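Side-chain contacts in chlorella virus DNA ligase-adenylate (Chlorella virus, PDB 1FVI), which probably seals nicks in DNA as an ATP-dependent ligase, passing through an intermediate in which AMP is bound covalently to the enzyme: residues A[58-61]-A[62-65]; A[71-74]-A[75-78]; A[94-97]-A[98-101]; A[111-114]-A[115-119]. The protein carries 1 engineered substitution. One frame throughout, in Å; residues are numbered along the deposited sequence.

Contact 1 (A[58-61]-A[62-65])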
ATOM      1  N   LEU A  58       5.671  18.201  11.152  1.00 39.19           N
ATOM      2  CA  LEU A  58       4.301  17.831  10.795  1.00 25.16           C
ATOM      3  C   LEU A  58       3.611  16.810  11.691  1.00 20.00           C
ATOM      4  O   LEU A  58       2.451  16.976  12.061  1.00 23.52           O
ATOM      5  CB  LEU A  58       4.271  17.307   9.351  1.00 33.75           C
ATOM      6  CG  LEU A  58       3.689  18.138   8.202  1.00 24.43           C
ATOM      7  CD1 LEU A  58       4.030  19.597   8.326  1.00 33.54           C
ATOM      8  CD2 LEU A  58       4.223  17.589   6.912  1.00 34.17           C
ATOM      9  N   LEU A  59       4.323  15.759  12.055  1.00 19.49           N
ATOM     10  CA  LEU A  59       3.711  14.695  12.834  1.00 26.22           C
ATOM     11  C   LEU A  59       3.788  14.809  14.343  1.00 29.48           C
ATOM     12  O   LEU A  59       4.770  15.324  14.886  1.00 26.27           O
ATOM     13  CB  LEU A  59       4.312  13.349  12.421  1.00 26.72           C
ATOM     14  CG  LEU A  59       4.192  12.869  10.971  1.00 27.17           C
ATOM     15  CD1 LEU A  59       5.127  11.678  10.783  1.00 20.24           C
ATOM     16  CD2 LEU A  59       2.744  12.490  10.654  1.00 28.84           C
ATOM     17  N   PRO A  60       2.730  14.341  15.041  1.00 27.40           N
ATOM     18  CA  PRO A  60       2.715  14.385  16.501  1.00 27.65           C
ATOM     19  C   PRO A  60       3.587  13.253  17.004  1.00 24.92           C
ATOM     20  O   PRO A  60       3.784  12.249  16.309  1.00 24.83           O
ATOM     21  CB  PRO A  60       1.243  14.148  16.837  1.00 22.06           C
ATOM     22  CG  PRO A  60       0.797  13.276  15.723  1.00 21.16           C
ATOM     23  CD  PRO A  60       1.401  13.958  14.532  1.00 19.82           C
ATOM     24  N   GLU A  61       4.161  13.449  18.182  1.00 24.83           N
ATOM     25  CA  GLU A  61       5.015  12.456  18.818  1.00 26.99           C
ATOM     26  C   GLU A  61       4.248  11.119  18.922  1.00 22.91           C
ATOM     27  O   GLU A  61       3.073  11.098  19.292  1.00 23.79           O
ATOM     28  CB  GLU A  61       5.401  12.987  20.209  1.00 20.09           C
ATOM     29  CG  GLU A  61       6.154  12.008  21.088  1.00 24.81           C
ATOM     30  CD  GLU A  61       7.595  11.792  20.670  1.00 26.69           C
ATOM     31  OE1 GLU A  61       8.082  12.498  19.758  1.00 27.85           O
ATOM     32  OE2 GLU A  61       8.244  10.911  21.281  1.00 35.01           O
ATOM     33  N   GLY A  62       4.895  10.015  18.560  1.00 23.06           N
ATOM     34  CA  GLY A  62       4.227   8.723  18.626  1.00 23.63           C
ATOM     35  C   GLY A  62       3.640   8.229  17.306  1.00 27.82           C
ATOM     36  O   GLY A  62       2.997   7.171  17.248  1.00 19.31           O
ATOM     37  N   SER A  63       3.864   8.993  16.242  1.00 26.00           N
ATOM     38  CA  SER A  63       3.391   8.612  14.917  1.00 28.80           C
ATOM     39  C   SER A  63       4.167   7.433  14.335  1.00 24.96           C
ATOM     40  O   SER A  63       5.392   7.348  14.481  1.00 20.77           O
ATOM     41  CB  SER A  63       3.499   9.783  13.955  1.00 28.90           C
ATOM     42  OG  SER A  63       2.495  10.717  14.241  1.00 32.11           O
ATOM     43  N   ASP A  64       3.437   6.535  13.674  1.00 19.90           N
ATOM     44  CA  ASP A  64       4.030   5.372  13.032  1.00 20.89           C
ATOM     45  C   ASP A  64       3.539   5.303  11.574  1.00 24.58           C
ATOM     46  O   ASP A  64       2.365   5.594  11.289  1.00 18.62           O
ATOM     47  CB  ASP A  64       3.678   4.100  13.796  1.00 16.32           C
ATOM     48  CG  ASP A  64       4.547   2.932  13.397  1.00 29.97           C
ATOM     49  OD1 ASP A  64       5.463   3.118  12.550  1.00 19.55           O
ATOM     50  OD2 ASP A  64       4.313   1.829  13.944  1.00 23.95           O
ATOM     51  N   GLY A  65       4.441   4.944  10.659  1.00 23.78           N
ATOM     52  CA  GLY A  65       4.067   4.895   9.255  1.00 19.09           C
ATOM     53  C   GLY A  65       5.163   4.537   8.270  1.00 16.66           C
ATOM     54  O   GLY A  65       6.211   3.996   8.637  1.00 20.91           O
TER

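Contact 2 (A[71-74]-A[75-78])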
ATOM      1  N   GLY A  71       5.372   7.477  -7.269  1.00 49.33           N
ATOM      2  CA  GLY A  71       5.529   6.665  -8.463  1.00 35.96           C
ATOM      3  C   GLY A  71       6.942   6.219  -8.755  1.00 39.96           C
ATOM      4  O   GLY A  71       7.254   5.890  -9.889  1.00 45.66           O
ATOM      5  N   ALA A  72       7.800   6.211  -7.741  1.00 34.36           N
ATOM      6  CA  ALA A  72       9.186   5.797  -7.913  1.00 35.54           C
ATOM      7  C   ALA A  72       9.379   4.352  -7.480  1.00 40.49           C
ATOM      8  O   ALA A  72       8.477   3.736  -6.893  1.00 40.12           O
ATOM      9  CB  ALA A  72      10.106   6.706  -7.106  1.00 43.86           C
ATOM     10  N   THR A  73      10.566   3.818  -7.759  1.00 35.76           N
ATOM     11  CA  THR A  73      10.880   2.448  -7.378  1.00 34.98           C
ATOM     12  C   THR A  73      11.333   2.399  -5.922  1.00 39.62           C
ATOM     13  O   THR A  73      11.733   3.424  -5.353  1.00 35.92           O
ATOM     14  CB  THR A  73      11.992   1.837  -8.250  1.00 28.76           C
ATOM     15  OG1 THR A  73      13.193   2.610  -8.120  1.00 30.87           O
ATOM     16  CG2 THR A  73      11.547   1.764  -9.718  1.00 29.02           C
ATOM     17  N   PHE A  74      11.291   1.201  -5.338  1.00 32.30           N
ATOM     18  CA  PHE A  74      11.695   1.003  -3.953  1.00 31.45           C
ATOM     19  C   PHE A  74      13.147   1.391  -3.720  1.00 30.06           C
ATOM     20  O   PHE A  74      13.488   1.924  -2.660  1.00 30.32           O
ATOM     21  CB  PHE A  74      11.477  -0.445  -3.514  1.00 29.18           C
ATOM     22  CG  PHE A  74      11.860  -0.699  -2.084  1.00 37.10           C
ATOM     23  CD1 PHE A  74      11.159  -0.085  -1.044  1.00 31.63           C
ATOM     24  CD2 PHE A  74      12.936  -1.526  -1.776  1.00 35.43           C
ATOM     25  CE1 PHE A  74      11.523  -0.291   0.281  1.00 34.62           C
ATOM     26  CE2 PHE A  74      13.316  -1.743  -0.436  1.00 33.10           C
ATOM     27  CZ  PHE A  74      12.608  -1.125   0.585  1.00 33.61           C
ATOM     28  N   GLN A  75      13.998   1.122  -4.709  1.00 33.08           N
ATOM     29  CA  GLN A  75      15.412   1.459  -4.595  1.00 39.89           C
ATOM     30  C   GLN A  75      15.637   2.972  -4.635  1.00 33.12           C
ATOM     31  O   GLN A  75      16.611   3.480  -4.079  1.00 33.97           O
ATOM     32  CB  GLN A  75      16.241   0.737  -5.668  1.00 46.69           C
ATOM     33  CG  GLN A  75      15.739   0.901  -7.097  1.00 77.36           C
ATOM     34  CD  GLN A  75      16.504   0.038  -8.099  1.00 82.06           C
ATOM     35  OE1 GLN A  75      16.898  -1.090  -7.795  1.00 87.52           O
ATOM     36  NE2 GLN A  75      16.706   0.566  -9.302  1.00 84.12           N
ATOM     37  N   ASP A  76      14.725   3.691  -5.274  1.00 31.25           N
ATOM     38  CA  ASP A  76      14.846   5.138  -5.349  1.00 40.04           C
ATOM     39  C   ASP A  76      14.462   5.711  -4.000  1.00 36.55           C
ATOM     40  O   ASP A  76      15.204   6.498  -3.411  1.00 30.60           O
ATOM     41  CB  ASP A  76      13.939   5.689  -6.447  1.00 44.73           C
ATOM     42  CG  ASP A  76      14.439   5.344  -7.844  1.00 54.57           C
ATOM     43  OD1 ASP A  76      15.681   5.273  -8.044  1.00 39.79           O
ATOM     44  OD2 ASP A  76      13.581   5.155  -8.740  1.00 53.93           O
ATOM     45  N   THR A  77      13.303   5.275  -3.510  1.00 39.10           N
ATOM     46  CA  THR A  77      12.787   5.687  -2.213  1.00 32.68           C
ATOM     47  C   THR A  77      13.848   5.410  -1.142  1.00 31.46           C
ATOM     48  O   THR A  77      14.173   6.280  -0.348  1.00 25.70           O
ATOM     49  CB  THR A  77      11.498   4.895  -1.862  1.00 36.00           C
ATOM     50  OG1 THR A  77      10.437   5.271  -2.748  1.00 27.02           O
ATOM     51  CG2 THR A  77      11.069   5.155  -0.416  1.00 30.54           C
ATOM     52  N   THR A  78      14.409   4.203  -1.162  1.00 30.28           N
ATOM     53  CA  THR A  78      15.425   3.797  -0.199  1.00 28.57           C
ATOM     54  C   THR A  78      16.625   4.734  -0.120  1.00 30.05           C
ATOM     55  O   THR A  78      17.076   5.069   0.968  1.00 33.60           O
ATOM     56  CB  THR A  78      15.936   2.379  -0.498  1.00 21.57           C
ATOM     57  OG1 THR A  78      14.845   1.453  -0.432  1.00 24.49           O
ATOM     58  CG2 THR A  78      17.005   1.982   0.505  1.00 27.50           C
TER
HETATM   59  O   HOH W   1       8.291   4.461  -4.091  1.00 43.50           O

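Contact 3 (A[94-97]-A[98-101]). With AMP (adenosine monophosphate), chain C.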
ATOM      1  N   TYR A  94       4.020  10.177   3.150  1.00 33.97           N
ATOM      2  CA  TYR A  94       4.163   9.479   4.413  1.00 32.26           C
ATOM      3  C   TYR A  94       2.802   8.901   4.748  1.00 29.71           C
ATOM      4  O   TYR A  94       1.841   9.645   4.985  1.00 26.75           O
ATOM      5  CB  TYR A  94       4.643  10.408   5.528  1.00 20.95           C
ATOM      6  CG  TYR A  94       4.772   9.696   6.853  1.00 19.54           C
ATOM      7  CD1 TYR A  94       5.905   8.941   7.156  1.00 23.26           C
ATOM      8  CD2 TYR A  94       3.763   9.788   7.814  1.00 20.95           C
ATOM      9  CE1 TYR A  94       6.037   8.296   8.394  1.00 21.32           C
ATOM     10  CE2 TYR A  94       3.880   9.148   9.058  1.00 19.51           C
ATOM     11  CZ  TYR A  94       5.019   8.414   9.335  1.00 17.06           C
ATOM     12  OH  TYR A  94       5.151   7.839  10.566  1.00 22.00           O
ATOM     13  N   TYR A  95       2.705   7.575   4.661  1.00 20.58           N
ATOM     14  CA  TYR A  95       1.471   6.875   4.980  1.00 22.06           C
ATOM     15  C   TYR A  95       1.498   6.679   6.496  1.00 24.03           C
ATOM     16  O   TYR A  95       2.305   5.897   7.017  1.00 21.41           O
ATOM     17  CB  TYR A  95       1.431   5.520   4.269  1.00 25.36           C
ATOM     18  CG  TYR A  95       1.316   5.594   2.754  1.00 31.34           C
ATOM     19  CD1 TYR A  95       2.456   5.606   1.950  1.00 27.97           C
ATOM     20  CD2 TYR A  95       0.061   5.612   2.125  1.00 27.81           C
ATOM     21  CE1 TYR A  95       2.358   5.629   0.551  1.00 33.31           C
ATOM     22  CE2 TYR A  95      -0.050   5.632   0.730  1.00 25.64           C
ATOM     23  CZ  TYR A  95       1.108   5.639  -0.047  1.00 38.74           C
ATOM     24  OH  TYR A  95       1.023   5.639  -1.421  1.00 50.19           O
ATOM     25  N   TRP A  96       0.647   7.432   7.187  1.00 20.43           N
ATOM     26  CA  TRP A  96       0.563   7.415   8.647  1.00 17.84           C
ATOM     27  C   TRP A  96      -0.463   6.399   9.074  1.00 14.23           C
ATOM     28  O   TRP A  96      -1.658   6.641   8.955  1.00 19.98           O
ATOM     29  CB  TRP A  96       0.163   8.816   9.110  1.00 25.25           C
ATOM     30  CG  TRP A  96       0.160   9.078  10.604  1.00 25.61           C
ATOM     31  CD1 TRP A  96       0.706   8.305  11.583  1.00 21.17           C
ATOM     32  CD2 TRP A  96      -0.471  10.189  11.269  1.00 25.75           C
ATOM     33  NE1 TRP A  96       0.441   8.856  12.817  1.00 26.77           N
ATOM     34  CE2 TRP A  96      -0.280  10.009  12.655  1.00 28.36           C
ATOM     35  CE3 TRP A  96      -1.188  11.315  10.822  1.00 25.54           C
ATOM     36  CZ2 TRP A  96      -0.784  10.906  13.609  1.00 23.29           C
ATOM     37  CZ3 TRP A  96      -1.689  12.211  11.772  1.00 28.16           C
ATOM     38  CH2 TRP A  96      -1.481  11.993  13.153  1.00 21.03           C
ATOM     39  N   PHE A  97      -0.002   5.255   9.569  1.00 22.03           N
ATOM     40  CA  PHE A  97      -0.930   4.203   9.967  1.00 18.10           C
ATOM     41  C   PHE A  97      -1.165   3.949  11.458  1.00 25.95           C
ATOM     42  O   PHE A  97      -2.073   3.187  11.813  1.00 24.41           O
ATOM     43  CB  PHE A  97      -0.621   2.893   9.221  1.00 16.37           C
ATOM     44  CG  PHE A  97       0.793   2.405   9.375  1.00 21.06           C
ATOM     45  CD1 PHE A  97       1.296   2.030  10.637  1.00 23.68           C
ATOM     46  CD2 PHE A  97       1.589   2.205   8.250  1.00 15.13           C
ATOM     47  CE1 PHE A  97       2.563   1.456  10.772  1.00 16.98           C
ATOM     48  CE2 PHE A  97       2.865   1.629   8.363  1.00 19.29           C
ATOM     49  CZ  PHE A  97       3.357   1.249   9.626  1.00 20.13           C
ATOM     50  N   ASP A  98      -0.354   4.565  12.323  1.00 22.04           N
ATOM     51  CA  ASP A  98      -0.530   4.397  13.760  1.00 21.18           C
ATOM     52  C   ASP A  98      -0.096   5.632  14.535  1.00 19.89           C
ATOM     53  O   ASP A  98       0.659   6.460  14.034  1.00 16.08           O
ATOM     54  CB  ASP A  98       0.180   3.138  14.278  1.00 13.71           C
ATOM     55  CG  ASP A  98      -0.576   2.465  15.419  1.00 19.02           C
ATOM     56  OD1 ASP A  98      -1.536   3.058  15.960  1.00 22.73           O
ATOM     57  OD2 ASP A  98      -0.205   1.328  15.781  1.00 25.28           O
ATOM     58  N   TYR A  99      -0.578   5.721  15.771  1.00 26.66           N
ATOM     59  CA  TYR A  99      -0.330   6.852  16.660  1.00 25.43           C
ATOM     60  C   TYR A  99      -0.436   6.382  18.100  1.00 21.43           C
ATOM     61  O   TYR A  99      -1.548   6.114  18.574  1.00 25.03           O
ATOM     62  CB  TYR A  99      -1.430   7.899  16.429  1.00 24.35           C
ATOM     63  CG  TYR A  99      -1.274   9.195  17.191  1.00 26.26           C
ATOM     64  CD1 TYR A  99      -0.017   9.631  17.625  1.00 20.37           C
ATOM     65  CD2 TYR A  99      -2.373  10.032  17.399  1.00 29.18           C
ATOM     66  CE1 TYR A  99       0.144  10.869  18.233  1.00 27.88           C
ATOM     67  CE2 TYR A  99      -2.223  11.275  18.003  1.00 28.40           C
ATOM     68  CZ  TYR A  99      -0.959  11.687  18.413  1.00 35.52           C
ATOM     69  OH  TYR A  99      -0.790  12.929  18.973  1.00 40.21           O
ATOM     70  N   VAL A 100       0.686   6.305  18.810  1.00 25.94           N
ATOM     71  CA  VAL A 100       0.599   5.872  20.194  1.00 35.02           C
ATOM     72  C   VAL A 100       0.112   6.934  21.175  1.00 50.14           C
ATOM     73  O   VAL A 100      -0.706   6.609  22.019  1.00 61.83           O
ATOM     74  CB  VAL A 100       1.865   5.129  20.693  1.00 38.11           C
ATOM     75  CG1 VAL A 100       1.822   4.914  22.234  1.00 28.65           C
ATOM     76  CG2 VAL A 100       1.920   3.766  20.034  1.00 28.43           C
ATOM     77  N   THR A 101       0.551   8.189  21.055  1.00 44.45           N
ATOM     78  CA  THR A 101       0.090   9.252  21.975  1.00 48.15           C
ATOM     79  C   THR A 101       0.724   9.076  23.366  1.00 45.94           C
ATOM     80  O   THR A 101       1.562   9.871  23.776  1.00 54.49           O
ATOM     81  CB  THR A 101      -1.500   9.314  22.051  1.00 50.18           C
ATOM     82  OG1 THR A 101      -2.004  10.209  21.056  1.00 61.02           O
ATOM     83  CG2 THR A 101      -2.018   9.756  23.407  1.00 36.93           C
TER
HETATM   84  P   AMP C 501       6.392  -7.443   3.540  1.00 23.67           P
HETATM   85  O1P AMP C 501       6.735  -8.818   3.896  1.00 21.05           O
HETATM   86  O3P AMP C 501       7.781  -6.976   2.937  1.00 17.52           O
HETATM   87  O5' AMP C 501       6.287  -6.596   4.780  1.00 18.40           O
HETATM   88  C5' AMP C 501       6.108  -5.100   4.662  1.00 19.72           C
HETATM   89  C4' AMP C 501       6.702  -4.341   5.827  1.00 24.34           C
HETATM   90  O4' AMP C 501       6.109  -3.039   5.797  1.00 22.47           O
HETATM   91  C3' AMP C 501       6.368  -4.949   7.209  1.00 20.20           C
HETATM   92  O3' AMP C 501       7.434  -4.882   8.155  1.00 17.16           O
HETATM   93  C2' AMP C 501       5.256  -4.105   7.731  1.00 21.56           C
HETATM   94  O2' AMP C 501       5.321  -4.030   9.150  1.00 17.19           O
HETATM   95  C1' AMP C 501       5.408  -2.766   6.987  1.00 18.64           C
HETATM   96  N9  AMP C 501       4.112  -2.218   6.637  1.00 22.22           N
HETATM   97  C8  AMP C 501       3.769  -1.786   5.375  1.00 12.72           C
HETATM   98  N7  AMP C 501       2.542  -1.349   5.359  1.00 14.29           N
HETATM   99  C5  AMP C 501       2.033  -1.485   6.643  1.00 16.16           C
HETATM  100  C6  AMP C 501       0.791  -1.191   7.227  1.00 12.79           C
HETATM  101  N6  AMP C 501      -0.239  -0.660   6.527  1.00 17.77           N
HETATM  102  N1  AMP C 501       0.667  -1.470   8.537  1.00 19.40           N
HETATM  103  C2  AMP C 501       1.671  -1.988   9.208  1.00 11.23           C
HETATM  104  N3  AMP C 501       2.896  -2.317   8.789  1.00 15.01           N
HETATM  105  C4  AMP C 501       3.054  -2.046   7.460  1.00 17.68           C

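Contact 4 (A[111-114]-A[115-119])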
ATOM      1  N   ARG A 111      -6.501   4.220  18.859  1.00 20.64           N
ATOM      2  CA  ARG A 111      -5.320   4.986  18.467  1.00 20.06           C
ATOM      3  C   ARG A 111      -5.590   5.589  17.083  1.00 25.98           C
ATOM      4  O   ARG A 111      -5.171   6.697  16.798  1.00 23.83           O
ATOM      5  CB  ARG A 111      -4.065   4.097  18.446  1.00 20.38           C
ATOM      6  CG  ARG A 111      -3.762   3.423  19.799  1.00 23.31           C
ATOM      7  CD  ARG A 111      -2.346   2.859  19.890  1.00 20.66           C
ATOM      8  NE  ARG A 111      -2.005   1.946  18.804  1.00 21.00           N
ATOM      9  CZ  ARG A 111      -2.245   0.637  18.802  1.00 23.14           C
ATOM     10  NH1 ARG A 111      -2.834   0.056  19.838  1.00 24.72           N
ATOM     11  NH2 ARG A 111      -1.908  -0.095  17.749  1.00 20.28           N
ATOM     12  N   VAL A 112      -6.301   4.852  16.232  1.00 23.40           N
ATOM     13  CA  VAL A 112      -6.641   5.333  14.901  1.00 28.77           C
ATOM     14  C   VAL A 112      -7.547   6.555  15.034  1.00 29.63           C
ATOM     15  O   VAL A 112      -7.395   7.527  14.292  1.00 30.48           O
ATOM     16  CB  VAL A 112      -7.350   4.246  14.064  1.00 25.22           C
ATOM     17  CG1 VAL A 112      -7.908   4.843  12.773  1.00 30.30           C
ATOM     18  CG2 VAL A 112      -6.379   3.129  13.741  1.00 20.76           C
ATOM     19  N   GLU A 113      -8.471   6.506  15.993  1.00 28.20           N
ATOM     20  CA  GLU A 113      -9.379   7.618  16.246  1.00 27.48           C
ATOM     21  C   GLU A 113      -8.604   8.834  16.750  1.00 22.92           C
ATOM     22  O   GLU A 113      -8.983   9.972  16.484  1.00 25.77           O
ATOM     23  CB  GLU A 113     -10.434   7.208  17.261  1.00 39.57           C
ATOM     24  CG  GLU A 113     -11.520   8.240  17.461  1.00 55.44           C
ATOM     25  CD  GLU A 113     -12.327   8.503  16.209  1.00 60.88           C
ATOM     26  OE1 GLU A 113     -12.830   9.641  16.085  1.00 72.59           O
ATOM     27  OE2 GLU A 113     -12.471   7.584  15.362  1.00 56.91           O
ATOM     28  N   ASP A 114      -7.530   8.588  17.497  1.00 20.46           N
ATOM     29  CA  ASP A 114      -6.670   9.668  17.978  1.00 25.76           C
ATOM     30  C   ASP A 114      -6.048  10.384  16.763  1.00 33.66           C
ATOM     31  O   ASP A 114      -6.012  11.620  16.701  1.00 24.26           O
ATOM     32  CB  ASP A 114      -5.531   9.122  18.852  1.00 26.34           C
ATOM     33  CG  ASP A 114      -5.959   8.827  20.280  1.00 27.34           C
ATOM     34  OD1 ASP A 114      -7.034   9.288  20.727  1.00 29.68           O
ATOM     35  OD2 ASP A 114      -5.191   8.131  20.970  1.00 25.40           O
ATOM     36  N   MET A 115      -5.537   9.594  15.816  1.00 28.13           N
ATOM     37  CA  MET A 115      -4.925  10.120  14.593  1.00 27.53           C
ATOM     38  C   MET A 115      -5.959  10.935  13.843  1.00 24.52           C
ATOM     39  O   MET A 115      -5.678  12.047  13.406  1.00 29.45           O
ATOM     40  CB  MET A 115      -4.424   8.970  13.697  1.00 29.38           C
ATOM     41  CG  MET A 115      -4.098   9.365  12.235  1.00 30.61           C
ATOM     42  SD  MET A 115      -3.339   8.032  11.216  1.00 31.22           S
ATOM     43  CE  MET A 115      -4.714   6.859  11.067  1.00 25.01           C
ATOM     44  N   LYS A 116      -7.166  10.390  13.726  1.00 25.73           N
ATOM     45  CA  LYS A 116      -8.239  11.072  13.012  1.00 30.86           C
ATOM     46  C   LYS A 116      -8.553  12.428  13.623  1.00 34.60           C
ATOM     47  O   LYS A 116      -8.635  13.438  12.902  1.00 27.62           O
ATOM     48  CB  LYS A 116      -9.501  10.208  12.969  1.00 30.91           C
ATOM     49  CG  LYS A 116      -9.404   9.024  12.035  1.00 30.58           C
ATOM     50  CD  LYS A 116     -10.688   8.219  12.033  1.00 46.94           C
ATOM     51  CE  LYS A 116     -11.844   9.035  11.474  1.00 50.98           C
ATOM     52  NZ  LYS A 116     -13.133   8.291  11.519  1.00 53.21           N
ATOM     53  N   ASN A 117      -8.688  12.443  14.952  1.00 27.88           N
ATOM     54  CA  ASN A 117      -8.990  13.664  15.686  1.00 35.65           C
ATOM     55  C   ASN A 117      -7.869  14.679  15.607  1.00 31.76           C
ATOM     56  O   ASN A 117      -8.125  15.875  15.441  1.00 33.90           O
ATOM     57  CB  ASN A 117      -9.347  13.369  17.140  1.00 42.27           C
ATOM     58  CG  ASN A 117     -10.752  12.815  17.286  1.00 65.57           C
ATOM     59  OD1 ASN A 117     -10.943  11.691  17.758  1.00 78.03           O
ATOM     60  ND2 ASN A 117     -11.746  13.598  16.870  1.00 63.46           N
ATOM     61  N   TYR A 118      -6.627  14.206  15.666  1.00 28.43           N
ATOM     62  CA  TYR A 118      -5.494  15.114  15.582  1.00 25.25           C
ATOM     63  C   TYR A 118      -5.587  15.852  14.250  1.00 33.54           C
ATOM     64  O   TYR A 118      -5.430  17.074  14.207  1.00 27.43           O
ATOM     65  CB  TYR A 118      -4.168  14.351  15.694  1.00 17.29           C
ATOM     66  CG  TYR A 118      -2.961  15.244  15.675  1.00 21.79           C
ATOM     67  CD1 TYR A 118      -2.418  15.735  16.862  1.00 28.46           C
ATOM     68  CD2 TYR A 118      -2.379  15.632  14.471  1.00 21.23           C
ATOM     69  CE1 TYR A 118      -1.328  16.594  16.850  1.00 29.83           C
ATOM     70  CE2 TYR A 118      -1.290  16.489  14.442  1.00 27.37           C
ATOM     71  CZ  TYR A 118      -0.769  16.968  15.634  1.00 35.54           C
ATOM     72  OH  TYR A 118       0.316  17.806  15.611  1.00 37.14           O
ATOM     73  N   ILE A 119      -5.903  15.111  13.182  1.00 30.98           N
ATOM     74  CA  ILE A 119      -6.028  15.680  11.832  1.00 37.86           C
ATOM     75  C   ILE A 119      -7.171  16.699  11.744  1.00 34.77           C
ATOM     76  O   ILE A 119      -7.098  17.670  10.996  1.00 28.74           O
ATOM     77  CB  ILE A 119      -6.204  14.558  10.771  1.00 39.03           C
ATOM     78  CG1 ILE A 119      -4.913  13.740  10.690  1.00 40.02           C
ATOM     79  CG2 ILE A 119      -6.556  15.145   9.383  1.00 32.54           C
ATOM     80  CD1 ILE A 119      -5.071  12.389  10.031  1.00 50.70           C
TER
HETATM   81  O   HOH W   2     -15.124   7.847  13.677  1.00 61.67           O

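Contact 1 (A[58-61]-A[62-65])
Ser-63 closes a tight reversal of the chain by bonding back to Pro-60, a worked example of a side chain reinforcing a turn already made by the backbone. Residues Pro-60 to Ser-63 form a type II beta turn, and Gly-62 occupies the third position with a positive phi of 98°, where a CB would be jammed against the carbonyl oxygen of Glu-61. Ser-63 CB lies 4.0 Å from Leu-59 CB and at the same distance from Leu-59 CD1. One atom further out, set beside the backbone N (chi1 -74°), Ser-63 OG donates to Pro-60 O at 2.9 Å. Pro-60 O also accepts from Ser-63 N over a longer 3.3 Å, so two donors of one residue grip a single carbonyl. Ser-63 OG also rests against the proline ring, 3.4 Å from both CG and CD of Pro-60, while Leu-59 CB covers Ser-63 OG at 3.7 Å. Glu-61 turns outward, and its OE1 bonds to Thr-36 N. The turn thus carries the chain from helix 49-58 into strand 63-68, between strands 30-34 and 92-99, with Pro-60 packed on Trp-96 and Tyr-99 of the latter.

Contact 2 (A[71-74]-A[75-78])
Thr-73 and Asp-76 meet in a capping box, the reciprocal arrangement in which the N-cap side chain and that of the third residue after it each accept from the other's backbone N-H. Thr-73 is the N-cap of helix 74-82. Both reciprocal bonds are weak here: Thr-73 OG1 accepts from Asp-76 N, and Asp-76 OD2 from Thr-73 N at 3.4 Å. Thr-73 OG1 also donates to Asp-76 OD2 at 2.6 Å, reaching it from above the carboxylate plane. The box is compact though exposed: Thr-73 OG1 stands between the backbone N and the carbonyl carbon (chi1 60°), and Ala-72 CB lies against Asp-76 CB at 4.0 Å. A second close grip lies one step along, where Thr-78 OG1 donates to Phe-74 O at 2.7 Å and Thr-78 N bonds to the same oxygen from the opposite face of the carbonyl plane. Thr-78 OG1 sits over the centre of the Phe-74 ring, 3.5 Å above its plane. On the inner side a water bridges Ala-72 O and Thr-77 OG1, which also bonds to Ile-69 N. The loose part is the outer end of exposed Gln-75, whose CG approaches Thr-73 OG1 at 3.2 Å. Chemically, a carboxylate at the helix start would be expected to interact favourably with the helix dipole, while the threonine hydroxyl gives the Asp-76 amide a second, weak acceptor beside Thr-73 O.

Contact 3 (A[94-97]-A[98-101])
Asp-98, Trp-96 and Phe-97 carry this stretch of strand 92-99, where a classic beta bulge sets both Phe-97 and Asp-98 opposite Asp-64 of the neighbouring strand. The indole of Trp-96 lies with its CG anti to the backbone N (chi1 -174°), which carries the ring along the strand until Trp-96 NE1 is 2.7 Å from Asp-98 O. The oxygen lies at the indole edge, near its plane, but the N-H is bent away, at 121°, so the bond is weak. Further along the same ring, Trp-96 CZ2 stands over one face of Tyr-99, 4.0 Å from Tyr-99 CG; the two rings form a T-shaped pair with planes at 67°. Asp-98 OD1 accepts from the next amide, Tyr-99 N, on its anti side at 2.8 Å, while OD2 forms salt bridges with Arg-111 and Arg-165. Phe-97 turns to the other side of the strand, and one face of its ring covers the adenine of AMP, with Phe-97 CD2 3.6 Å from AMP C6 and N1 over the ring centre. AMP, the group that Lys-26 carries covalently, is hydrogen-bonded to Thr-24, Pro-25, Ile-27 and Lys-185. Trp-96 and Tyr-99 thus lie on one side of the strand and the AMP pocket on the other: the cover of Phe-97 over adenine is consistent with dispersion, and the adjacent carboxylate, faced by two arginines, has its negative charge probably well compensated.

Contact 4 (A[111-114]-A[115-119])
Lys-116 N bonds to Val-112 O, and Asn-117 N to Glu-113 O, at 2.9 Å each, in the regular i to i+4 pattern of helix 108-121, the crossover helix of a beta-alpha-beta unit that links strands 92-99 and 131-135. Tyr-118 N reaches Asp-114 O over the same 2.9 Å. Outside this backbone the charged pair is looser: the salt bridge of Glu-113 OE2 with Lys-116 NZ is long, 4.0 Å, and a water spans the gap, donating to OE2 and accepting from Lys-116 NZ. Lys-116 CD passes 3.8 Å from Glu-113 OE2. The carboxylate of Asp-114 turns away to a salt bridge with Lys-106, while the guanidinium of Arg-111 bonds to Lys-106 O and Gly-169 O. On the side facing the sheet, Met-115 and Ile-119 lie on Trp-96, and Tyr-118 packs against Tyr-99 and Pro-60; Val-112 touches Pro-138. Met-115 and Val-112 lie side by side, pointing the same way. With the methionine chain extended to SD and then bent (chi3 68°), the terminal CE of Met-115 comes to 4.1 Å from CG1 of Val-112.

Overall arrangement
The four contacts follow one another along the chain within the nucleotide-binding ligase domain. Contacts 1 and 3, with centres 6 Å apart, belong to adjacent antiparallel strands, 63-68 and 92-99, of one mixed sheet; Asp-64 N meets Asp-98 O between them. Contact 4, on helix 108-121, lies across the face of that sheet, its centre 9 Å from that of contact 3 and 11 Å from that of contact 1, so that the three form one packed cluster. Contact 2 stands apart, at the start of helix 74-82, about 28 Å from contact 4 between centres. Contact 3 lends Phe-97 to the AMP pocket, and contacts 1 and 4 pack on the strand that carries it.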